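Local coordinates for phosphate-binding protein PstS (Borrelia burgdorferi, PDB 4N13) that binds inorganic phosphate with micromolar affinity as the solute-binding lipoprotein of the PstSACB transporter, which imports phosphate into the cell, at residues Glu105-Ala108 against Lys109-Gly113; Thr20-Ser23 against Pro24-Glu28; Ser141-Lys144 against Asp145-Asn149. All coordinates share one frame; numbering follows the deposited sequence.

Contact 1. Residues Glu105-Ala108 against Lys109-Gly113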
ATOM      1  N   GLU A 105     -13.799   6.156   9.140  1.00  9.06           N
ATOM      2  CA  GLU A 105     -14.276   7.523   9.235  1.00  9.38           C
ATOM      3  C   GLU A 105     -13.629   8.251  10.411  1.00  8.80           C
ATOM      4  O   GLU A 105     -13.145   9.383  10.268  1.00 10.02           O
ATOM      5  CB  GLU A 105     -15.791   7.566   9.373  1.00 10.69           C
ATOM      6  CG  GLU A 105     -16.345   8.983   9.322  1.00 13.32           C
ATOM      7  CD  GLU A 105     -16.525   9.554   7.906  1.00 15.90           C
ATOM      8  OE1 GLU A 105     -16.663  10.788   7.793  1.00 21.19           O
ATOM      9  OE2 GLU A 105     -16.530   8.796   6.908  1.00 15.20           O
ATOM     10  N   ASN A 106     -13.626   7.622  11.583  1.00  8.69           N
ATOM     11  CA  ASN A 106     -13.047   8.272  12.744  1.00  8.71           C
ATOM     12  C   ASN A 106     -11.534   8.385  12.641  1.00  8.63           C
ATOM     13  O   ASN A 106     -10.940   9.380  13.078  1.00  9.22           O
ATOM     14  CB  ASN A 106     -13.472   7.578  14.036  1.00  9.57           C
ATOM     15  CG  ASN A 106     -14.884   7.928  14.433  1.00 11.80           C
ATOM     16  OD1 ASN A 106     -15.389   8.976  14.061  1.00 14.87           O
ATOM     17  ND2 ASN A 106     -15.520   7.066  15.191  1.00 14.22           N
ATOM     18  N   LEU A 107     -10.906   7.379  12.047  1.00  8.64           N
ATOM     19  CA  LEU A 107      -9.477   7.427  11.835  1.00  8.66           C
ATOM     20  C   LEU A 107      -9.104   8.619  10.934  1.00  8.06           C
ATOM     21  O   LEU A 107      -8.154   9.357  11.225  1.00  9.03           O
ATOM     22  CB  LEU A 107      -9.030   6.103  11.233  1.00  9.44           C
ATOM     23  CG  LEU A 107      -7.528   5.921  11.027  1.00 11.03           C
ATOM     24  CD1 LEU A 107      -6.739   6.083  12.304  1.00 10.95           C
ATOM     25  CD2 LEU A 107      -7.277   4.532  10.460  1.00 11.62           C
ATOM     26  N   ALA A 108      -9.850   8.803   9.853  1.00  8.57           N
ATOM     27  CA  ALA A 108      -9.609   9.927   8.958  1.00  8.84           C
ATOM     28  C   ALA A 108      -9.783  11.261   9.672  1.00  8.27           C
ATOM     29  O   ALA A 108      -9.051  12.204   9.401  1.00  9.11           O
ATOM     30  CB  ALA A 108     -10.519   9.847   7.768  1.00  9.46           C
ATOM     31  N   LYS A 109     -10.733  11.348  10.597  1.00  8.19           N
ATOM     32  CA  LYS A 109     -10.947  12.567  11.358  1.00  8.75           C
ATOM     33  C   LYS A 109      -9.832  12.803  12.380  1.00  7.78           C
ATOM     34  O   LYS A 109      -9.550  13.949  12.726  1.00  9.68           O
ATOM     35  CB  LYS A 109     -12.316  12.509  12.039  1.00  9.85           C
ATOM     36  CG  LYS A 109     -13.479  12.695  11.076  1.00 11.02           C
ATOM     37  CD  LYS A 109     -14.815  12.468  11.779  1.00 14.10           C
ATOM     38  CE  LYS A 109     -15.979  12.715  10.854  1.00 15.95           C
ATOM     39  NZ  LYS A 109     -17.268  12.551  11.565  1.00 18.26           N
ATOM     40  N   ILE A 110      -9.175  11.750  12.878  1.00  8.24           N
ATOM     41  CA  ILE A 110      -7.960  11.961  13.696  1.00  8.12           C
ATOM     42  C   ILE A 110      -6.861  12.519  12.782  1.00  8.24           C
ATOM     43  O   ILE A 110      -6.171  13.492  13.110  1.00  9.50           O
ATOM     44  CB  ILE A 110      -7.498  10.660  14.399  1.00  8.44           C
ATOM     45  CG1 ILE A 110      -8.519  10.252  15.459  1.00 10.32           C
ATOM     46  CG2 ILE A 110      -6.105  10.829  14.973  1.00  9.09           C
ATOM     47  CD1 ILE A 110      -8.263   8.919  16.109  1.00 11.91           C
ATOM     48  N   LEU A 111      -6.725  11.921  11.612  1.00  8.07           N
ATOM     49  CA  LEU A 111      -5.669  12.305  10.695  1.00  8.48           C
ATOM     50  C   LEU A 111      -5.782  13.730  10.197  1.00  7.82           C
ATOM     51  O   LEU A 111      -4.753  14.359   9.955  1.00  9.19           O
ATOM     52  CB  LEU A 111      -5.604  11.331   9.510  1.00 10.57           C
ATOM     53  CG  LEU A 111      -5.236   9.904   9.871  1.00 14.37           C
ATOM     54  CD1 LEU A 111      -5.404   8.978   8.687  1.00 16.81           C
ATOM     55  CD2 LEU A 111      -3.830   9.869  10.345  1.00 15.42           C
ATOM     56  N   ASN A 112      -7.011  14.214  10.001  1.00  8.29           N
ATOM     57  CA  ASN A 112      -7.204  15.559   9.491  1.00  9.77           C
ATOM     58  C   ASN A 112      -7.452  16.587  10.585  1.00 10.26           C
ATOM     59  O   ASN A 112      -7.640  17.759  10.286  1.00 11.95           O
ATOM     60  CB  ASN A 112      -8.303  15.607   8.418  1.00 10.37           C
ATOM     61  CG  ASN A 112      -9.664  15.941   8.962  1.00 11.39           C
ATOM     62  OD1 ASN A 112     -10.016  15.595  10.094  1.00 11.07           O
ATOM     63  ND2 ASN A 112     -10.462  16.615   8.138  1.00 12.39           N
ATOM     64  N   GLY A 113      -7.401  16.167  11.845  1.00 10.34           N
ATOM     65  CA  GLY A 113      -7.497  17.116  12.937  1.00 10.58           C
ATOM     66  C   GLY A 113      -8.891  17.440  13.437  1.00 10.31           C
ATOM     67  O   GLY A 113      -9.013  18.259  14.348  1.00 12.35           O
TER
HETATM   68  O   HOH W   1     -17.481   9.501  12.458  1.00 22.80           O

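Contact 2. Residues Thr20-Ser23 against Pro24-Glu28. With SO4 (sulfate ion), chain D.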
ATOM      1  N   THR A  20       7.227   2.738  -9.229  1.00 10.88           N
ATOM      2  CA  THR A  20       8.600   2.631  -8.759  1.00 12.38           C
ATOM      3  C   THR A  20       8.728   1.699  -7.554  1.00 12.79           C
ATOM      4  O   THR A  20       9.772   1.083  -7.330  1.00 16.30           O
ATOM      5  CB  THR A  20       9.147   4.029  -8.430  1.00 16.61           C
ATOM      6  OG1 THR A  20       8.335   4.644  -7.417  1.00 20.29           O
ATOM      7  CG2 THR A  20       9.111   4.894  -9.675  1.00 19.01           C
ATOM      8  N   THR A  21       7.650   1.549  -6.807  1.00 11.45           N
ATOM      9  CA  THR A  21       7.711   0.864  -5.532  1.00 14.17           C
ATOM     10  C   THR A  21       8.027  -0.626  -5.676  1.00 13.57           C
ATOM     11  O   THR A  21       8.426  -1.257  -4.730  1.00 17.52           O
ATOM     12  CB  THR A  21       6.383   1.038  -4.752  1.00 16.74           C
ATOM     13  OG1 THR A  21       5.332   0.302  -5.396  1.00 18.73           O
ATOM     14  CG2 THR A  21       5.993   2.522  -4.642  1.00 18.07           C
ATOM     15  N   VAL A  22       7.861  -1.179  -6.873  0.82 11.24           N
ATOM     16  CA  VAL A  22       8.022  -2.622  -7.065  0.82 11.09           C
ATOM     17  C   VAL A  22       9.176  -2.987  -7.981  0.82  9.07           C
ATOM     18  O   VAL A  22       9.334  -4.154  -8.353  0.82  8.61           O
ATOM     19  CB  VAL A  22       6.750  -3.265  -7.613  0.82 13.56           C
ATOM     20  CG1 VAL A  22       5.632  -3.159  -6.586  0.82 18.31           C
ATOM     21  CG2 VAL A  22       6.346  -2.627  -8.930  0.82 13.98           C
ATOM     22  N   SER A  23      10.024  -2.024  -8.314  0.82  8.80           N
ATOM     23  CA  SER A  23      11.148  -2.316  -9.196  0.82  8.95           C
ATOM     24  C   SER A  23      11.963  -3.570  -8.834  0.82  8.67           C
ATOM     25  O   SER A  23      12.197  -4.394  -9.694  0.82  9.02           O
ATOM     26  CB  SER A  23      12.067  -1.110  -9.328  0.82 10.54           C
ATOM     27  OG  SER A  23      11.394  -0.053  -9.979  0.82 12.04           O
ATOM     28  N   PRO A  24      12.443  -3.702  -7.587  0.82  9.11           N
ATOM     29  CA  PRO A  24      13.284  -4.892  -7.360  0.82  9.49           C
ATOM     30  C   PRO A  24      12.495  -6.207  -7.373  0.82  9.10           C
ATOM     31  O   PRO A  24      13.090  -7.247  -7.625  0.82  9.50           O
ATOM     32  CB  PRO A  24      13.956  -4.603  -6.014  0.82 11.00           C
ATOM     33  CG  PRO A  24      13.081  -3.610  -5.349  0.82 10.37           C
ATOM     34  CD  PRO A  24      12.471  -2.780  -6.436  0.82  9.73           C
ATOM     35  N   ILE A  25      11.194  -6.166  -7.125  1.00  8.69           N
ATOM     36  CA  ILE A  25      10.348  -7.346  -7.287  1.00  9.30           C
ATOM     37  C   ILE A  25      10.249  -7.710  -8.750  1.00  8.33           C
ATOM     38  O   ILE A  25      10.475  -8.862  -9.123  1.00  7.87           O
ATOM     39  CB  ILE A  25       8.951  -7.098  -6.720  1.00 10.19           C
ATOM     40  CG1 ILE A  25       9.067  -6.988  -5.190  1.00 12.01           C
ATOM     41  CG2 ILE A  25       7.988  -8.225  -7.108  1.00 10.94           C
ATOM     42  CD1 ILE A  25       7.839  -6.460  -4.496  1.00 14.94           C
ATOM     43  N   LEU A  26       9.899  -6.745  -9.597  1.00  7.46           N
ATOM     44  CA  LEU A  26       9.804  -7.037 -11.027  1.00  8.13           C
ATOM     45  C   LEU A  26      11.158  -7.502 -11.567  1.00  7.42           C
ATOM     46  O   LEU A  26      11.233  -8.429 -12.367  1.00  7.79           O
ATOM     47  CB  LEU A  26       9.278  -5.832 -11.809  1.00  8.56           C
ATOM     48  CG  LEU A  26       7.766  -5.832 -12.049  1.00  8.71           C
ATOM     49  CD1 LEU A  26       7.364  -6.873 -13.094  1.00  9.67           C
ATOM     50  CD2 LEU A  26       6.970  -6.022 -10.751  1.00  9.23           C
ATOM     51  N   ASP A  27      12.241  -6.867 -11.126  1.00  7.93           N
ATOM     52  CA  ASP A  27      13.568  -7.231 -11.617  1.00  8.47           C
ATOM     53  C   ASP A  27      13.921  -8.659 -11.248  1.00  8.62           C
ATOM     54  O   ASP A  27      14.442  -9.413 -12.084  1.00  9.02           O
ATOM     55  CB  ASP A  27      14.641  -6.279 -11.088  1.00 10.17           C
ATOM     56  CG  ASP A  27      14.539  -4.875 -11.690  1.00 11.31           C
ATOM     57  OD1 ASP A  27      13.784  -4.698 -12.669  1.00 12.38           O
ATOM     58  OD2 ASP A  27      15.200  -3.949 -11.181  1.00 13.73           O
ATOM     59  N   GLU A  28      13.631  -9.043 -10.007  1.00  8.75           N
ATOM     60  CA  GLU A  28      13.908 -10.423  -9.623  1.00  7.92           C
ATOM     61  C   GLU A  28      13.001 -11.396 -10.375  1.00  8.34           C
ATOM     62  O   GLU A  28      13.423 -12.488 -10.765  1.00  8.86           O
ATOM     63  CB  GLU A  28      13.785 -10.616  -8.116  1.00  9.19           C
ATOM     64  CG  GLU A  28      14.115 -12.038  -7.695  1.00  9.71           C
ATOM     65  CD  GLU A  28      14.211 -12.247  -6.213  1.00 10.43           C
ATOM     66  OE1 GLU A  28      14.204 -11.254  -5.456  1.00 12.34           O
ATOM     67  OE2 GLU A  28      14.303 -13.425  -5.816  1.00 13.14           O
TER
HETATM   68  S   SO4 D 303       3.771   5.061  -8.063  0.70 12.75           S
HETATM   69  O1  SO4 D 303       5.078   4.939  -8.665  0.70 14.69           O
HETATM   70  O2  SO4 D 303       3.867   6.148  -7.064  0.70 14.22           O
HETATM   71  O3  SO4 D 303       2.679   5.298  -9.007  0.70 12.06           O
HETATM   72  O4  SO4 D 303       3.406   3.840  -7.374  0.70 16.65           O

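Contact 3. Residues Ser141-Lys144 against Asp145-Asn149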
ATOM      1  N   SER A 141       1.805   9.359   1.195  0.51  9.27           N
ATOM      2  CA  SER A 141       0.993   9.371  -0.016  0.51 10.44           C
ATOM      3  C   SER A 141      -0.129   8.339   0.062  0.51  9.01           C
ATOM      4  O   SER A 141      -1.256   8.611  -0.337  0.51  8.37           O
ATOM      5  CB  SER A 141       1.865   9.115  -1.253  0.51 13.22           C
ATOM      6  OG  SER A 141       1.068   8.998  -2.425  0.51 16.63           O
ATOM      7  N   SER A 142       0.184   7.152   0.561  0.51  9.25           N
ATOM      8  CA  SER A 142      -0.799   6.083   0.641  0.51  9.86           C
ATOM      9  C   SER A 142      -1.911   6.419   1.623  0.51  8.92           C
ATOM     10  O   SER A 142      -3.076   6.175   1.338  0.51  9.27           O
ATOM     11  CB  SER A 142      -0.124   4.767   1.021  0.51 11.33           C
ATOM     12  OG  SER A 142       0.603   4.223  -0.064  0.51 11.96           O
ATOM     13  N   ILE A 143      -1.569   6.984   2.777  1.00  8.76           N
ATOM     14  CA  ILE A 143      -2.590   7.308   3.765  1.00  8.38           C
ATOM     15  C   ILE A 143      -3.441   8.471   3.256  1.00  9.88           C
ATOM     16  O   ILE A 143      -4.659   8.483   3.403  1.00 10.35           O
ATOM     17  CB  ILE A 143      -1.956   7.610   5.137  1.00  9.15           C
ATOM     18  CG1 ILE A 143      -1.304   6.335   5.716  1.00 10.08           C
ATOM     19  CG2 ILE A 143      -2.986   8.224   6.092  1.00 10.16           C
ATOM     20  CD1 ILE A 143      -2.224   5.116   5.827  1.00  9.54           C
ATOM     21  N   LYS A 144      -2.809   9.459   2.632  1.00  9.19           N
ATOM     22  CA  LYS A 144      -3.577  10.567   2.075  1.00  9.97           C
ATOM     23  C   LYS A 144      -4.575  10.066   1.020  1.00 10.67           C
ATOM     24  O   LYS A 144      -5.740  10.471   0.999  1.00 11.70           O
ATOM     25  CB  LYS A 144      -2.650  11.641   1.494  1.00 12.42           C
ATOM     26  CG  LYS A 144      -3.385  12.802   0.884  1.00 17.85           C
ATOM     27  CD  LYS A 144      -2.527  14.061   0.859  1.00 21.28           C
ATOM     28  CE  LYS A 144      -3.120  15.135  -0.053  1.00 26.16           C
ATOM     29  NZ  LYS A 144      -4.577  15.351   0.163  1.00 28.24           N
ATOM     30  N   ASP A 145      -4.121   9.168   0.155  1.00  9.40           N
ATOM     31  CA  ASP A 145      -4.931   8.681  -0.946  1.00 11.74           C
ATOM     32  C   ASP A 145      -6.011   7.702  -0.489  1.00 12.44           C
ATOM     33  O   ASP A 145      -7.126   7.723  -1.000  1.00 15.09           O
ATOM     34  CB  ASP A 145      -4.025   8.040  -2.006  1.00 13.49           C
ATOM     35  CG  ASP A 145      -3.157   9.075  -2.735  1.00 16.29           C
ATOM     36  OD1 ASP A 145      -3.435  10.299  -2.620  1.00 19.59           O
ATOM     37  OD2 ASP A 145      -2.200   8.665  -3.431  1.00 19.02           O
ATOM     38  N   LEU A 146      -5.683   6.842   0.469  1.00 11.57           N
ATOM     39  CA  LEU A 146      -6.583   5.768   0.882  1.00 12.69           C
ATOM     40  C   LEU A 146      -7.615   6.236   1.890  1.00 13.40           C
ATOM     41  O   LEU A 146      -8.710   5.694   1.947  1.00 16.15           O
ATOM     42  CB  LEU A 146      -5.792   4.614   1.495  1.00 13.43           C
ATOM     43  CG  LEU A 146      -4.926   3.830   0.518  1.00 15.31           C
ATOM     44  CD1 LEU A 146      -3.990   2.946   1.326  1.00 14.73           C
ATOM     45  CD2 LEU A 146      -5.773   3.010  -0.456  1.00 18.68           C
ATOM     46  N   LEU A 147      -7.248   7.209   2.717  1.00 12.01           N
ATOM     47  CA  LEU A 147      -8.124   7.665   3.777  1.00 11.71           C
ATOM     48  C   LEU A 147      -8.608   9.088   3.533  1.00 11.84           C
ATOM     49  O   LEU A 147      -9.792   9.298   3.313  1.00 13.88           O
ATOM     50  CB  LEU A 147      -7.454   7.518   5.157  1.00 13.33           C
ATOM     51  CG  LEU A 147      -7.458   6.109   5.732  1.00 14.26           C
ATOM     52  CD1 LEU A 147      -6.461   5.940   6.861  1.00 14.34           C
ATOM     53  CD2 LEU A 147      -8.863   5.791   6.214  1.00 16.28           C
ATOM     54  N   LEU A 148      -7.716  10.071   3.550  1.00 10.30           N
ATOM     55  CA  LEU A 148      -8.158  11.455   3.526  1.00 10.10           C
ATOM     56  C   LEU A 148      -8.929  11.794   2.264  1.00  9.23           C
ATOM     57  O   LEU A 148      -9.997  12.408   2.342  1.00 10.80           O
ATOM     58  CB  LEU A 148      -6.963  12.402   3.659  1.00 10.93           C
ATOM     59  CG  LEU A 148      -6.251  12.374   5.009  1.00 14.05           C
ATOM     60  CD1 LEU A 148      -5.007  13.265   4.993  1.00 16.60           C
ATOM     61  CD2 LEU A 148      -7.181  12.822   6.121  1.00 16.60           C
ATOM     62  N   ASN A 149      -8.383  11.415   1.112  1.00 10.13           N
ATOM     63  CA  ASN A 149      -8.992  11.796  -0.158  1.00 12.12           C
ATOM     64  C   ASN A 149     -10.292  11.056  -0.432  1.00 14.62           C
ATOM     65  O   ASN A 149     -11.094  11.512  -1.222  1.00 17.53           O
ATOM     66  CB  ASN A 149      -8.024  11.568  -1.320  1.00 13.00           C
ATOM     67  CG  ASN A 149      -6.878  12.548  -1.320  1.00 15.48           C
ATOM     68  OD1 ASN A 149      -6.863  13.511  -0.555  1.00 18.10           O
ATOM     69  ND2 ASN A 149      -5.901  12.306  -2.184  1.00 16.30           N
TER

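Contact 1. Residues Glu105-Ala108 against Lys109-Gly113
A Schellman motif ends helix 104-111, and the contact is the last turns leading into it. Lys109 N, Ile110 N and Leu111 N donate to Glu105 O, Asn106 O and Leu107 O, and the series closes with Asn112 N on Ala108 O at 2.9 Å. Gly113, at a positive phi of 89°, then turns the chain out of the helix while its N donates back to Ile110 O at 3.2 Å. On the outer face Lys109 runs extended beyond CG, passing Glu105 so that its CE lies 3.7 Å from Glu105 OE1. The charged ends stay apart, Glu105 OE1 to Lys109 NZ being 4.2 Å, too far for a salt bridge. A water joins Lys109 to Asn106 instead: it donates to Asn106 OD1 at 2.7 Å and accepts from Lys109 NZ at 3.2 Å. The inner face is apolar, with Leu107 CG 4.4 Å from Leu111 CD1. Beyond the turn, Asn112 OD1 accepts from Glu114 N, just past the glycine, and its ND2 reaches Glu157 O in the loop after helix 138-151. Leu107 and Leu111 rest on Phe91 of strand 80-93, Leu107 and Ile110 on Ile102 of strand 101-102, and Ala108 and Leu111 face helix 138-151.

Contact 2. Residues Thr20-Ser23 against Pro24-Glu28
The backbone enters helix 23-36 with Val22 at the N-cap position, and two i to i+4 bonds, Leu26 N to Val22 O and Asp27 N to Ser23 O, both 2.9 Å, set the first turn. The former is nearly straight, with an N-H...O angle of 172°. Pro24 has no N-H to give, and costs no bond near the start of the helix, where the first amides lack an i to i+4 acceptor within the helix.

Val22 and Leu26 lie side by side and point the same way; in one of the two conformers of Val22, its CG2 touches Leu26 CD2 at 3.9 Å. There CG1 is anti to the carbonyl carbon (chi1 -65°) and CG2 sits between the backbone N and the carbonyl carbon, beside the leucine; CG1 makes a looser approach to Ile25 CD1 at 4.5 Å. On the outer side Asp27 folds back so that its CG lies 3.1 Å from Ser23 O; OD1 and OD2 are each 3.4 Å from Ser23 O, close but, as acceptors, not hydrogen-bonded to it.

Ahead of the helix, Thr20 N donates to O1 of a sulfate ion at 3.1 Å. Ser19, Ser49 and Ser67 also bond this sulfate through their hydroxyls. Ser19, Thr20, Thr21 and Ser49 probably bind phosphate, as in relatives, so the sulfate, probably from the crystallisation liquor, may occupy the phosphate position. The segments follow strand 12-18; Val22 and Leu26 pack on Tyr44 of strand 40-45, Leu26 also on Phe242 and Met246 of helix 237-246, and Glu28 on helix 249-257.

Contact 3. Residues Ser141-Lys144 against Asp145-Asn149
Ile143 and Leu147 form the close-packed side of the helix, Ile143 CG2 lying 4.2 Å from Leu147 CD1, both buried against Leu111 of helix 104-111 and Phe91 of strand 80-93. The backbone widens here: Ile143 O accepts Leu147 N at 3.0 Å and, weakly, Leu148 N at 3.4 Å. Asn149 N bonds Lys144 O, five residues back, at 2.8 Å and nearly in line with the carbonyl bond (C=O...N angle 177°); the spacing, one residue longer than in an alpha-helix, fits the pi-type turn at 145-148. In one of its two conformers the buried Ser142 OG accepts from Arg224 NE. Helix 138-151 is the crossover of a beta-alpha-beta unit between the parallel strands 129-133 and 165-167, and starts at Gly138 and Ser139, which, as in relatives, probably help bind phosphate. The more open side is polar. Lys144 bends only at its last torsion (chi4 47°), bringing NZ to Asn149 OD1 at 3.0 Å, in the amide plane and on a lone pair; NZ also donates to Ala158 O, so two oxygens grip the ammonium. Asp145 curls back over Ser141 O, 3.1 Å from its CG, while its OD2 makes a salt bridge with Arg224.

Overall arrangement
Contacts 1 and 3 are neighbours, their centres about 11 Å apart: Leu111 CD1 lies 3.6 Å from Ile143 CG2, and both helices set aliphatic side chains on Phe91 of strand 80-93. Contact 2 lies on the other side of the chain's centre, about 32 Å from contact 1 and 23 Å from contact 3, each between centres. All three are partly buried, with an apolar inner face and a polar outer one. Their chemistry differs: contact 2 is a helix start beside an anion, contact 1 a helix end closed by glycine, contact 3 a mid-helix widening. Contact 2 includes part of the probable phosphate site; contact 3 begins close to it, Ser141 about 4 Å from Gly138 between side chains; contact 1 is farther, Leu111 about 11 Å from Ser139.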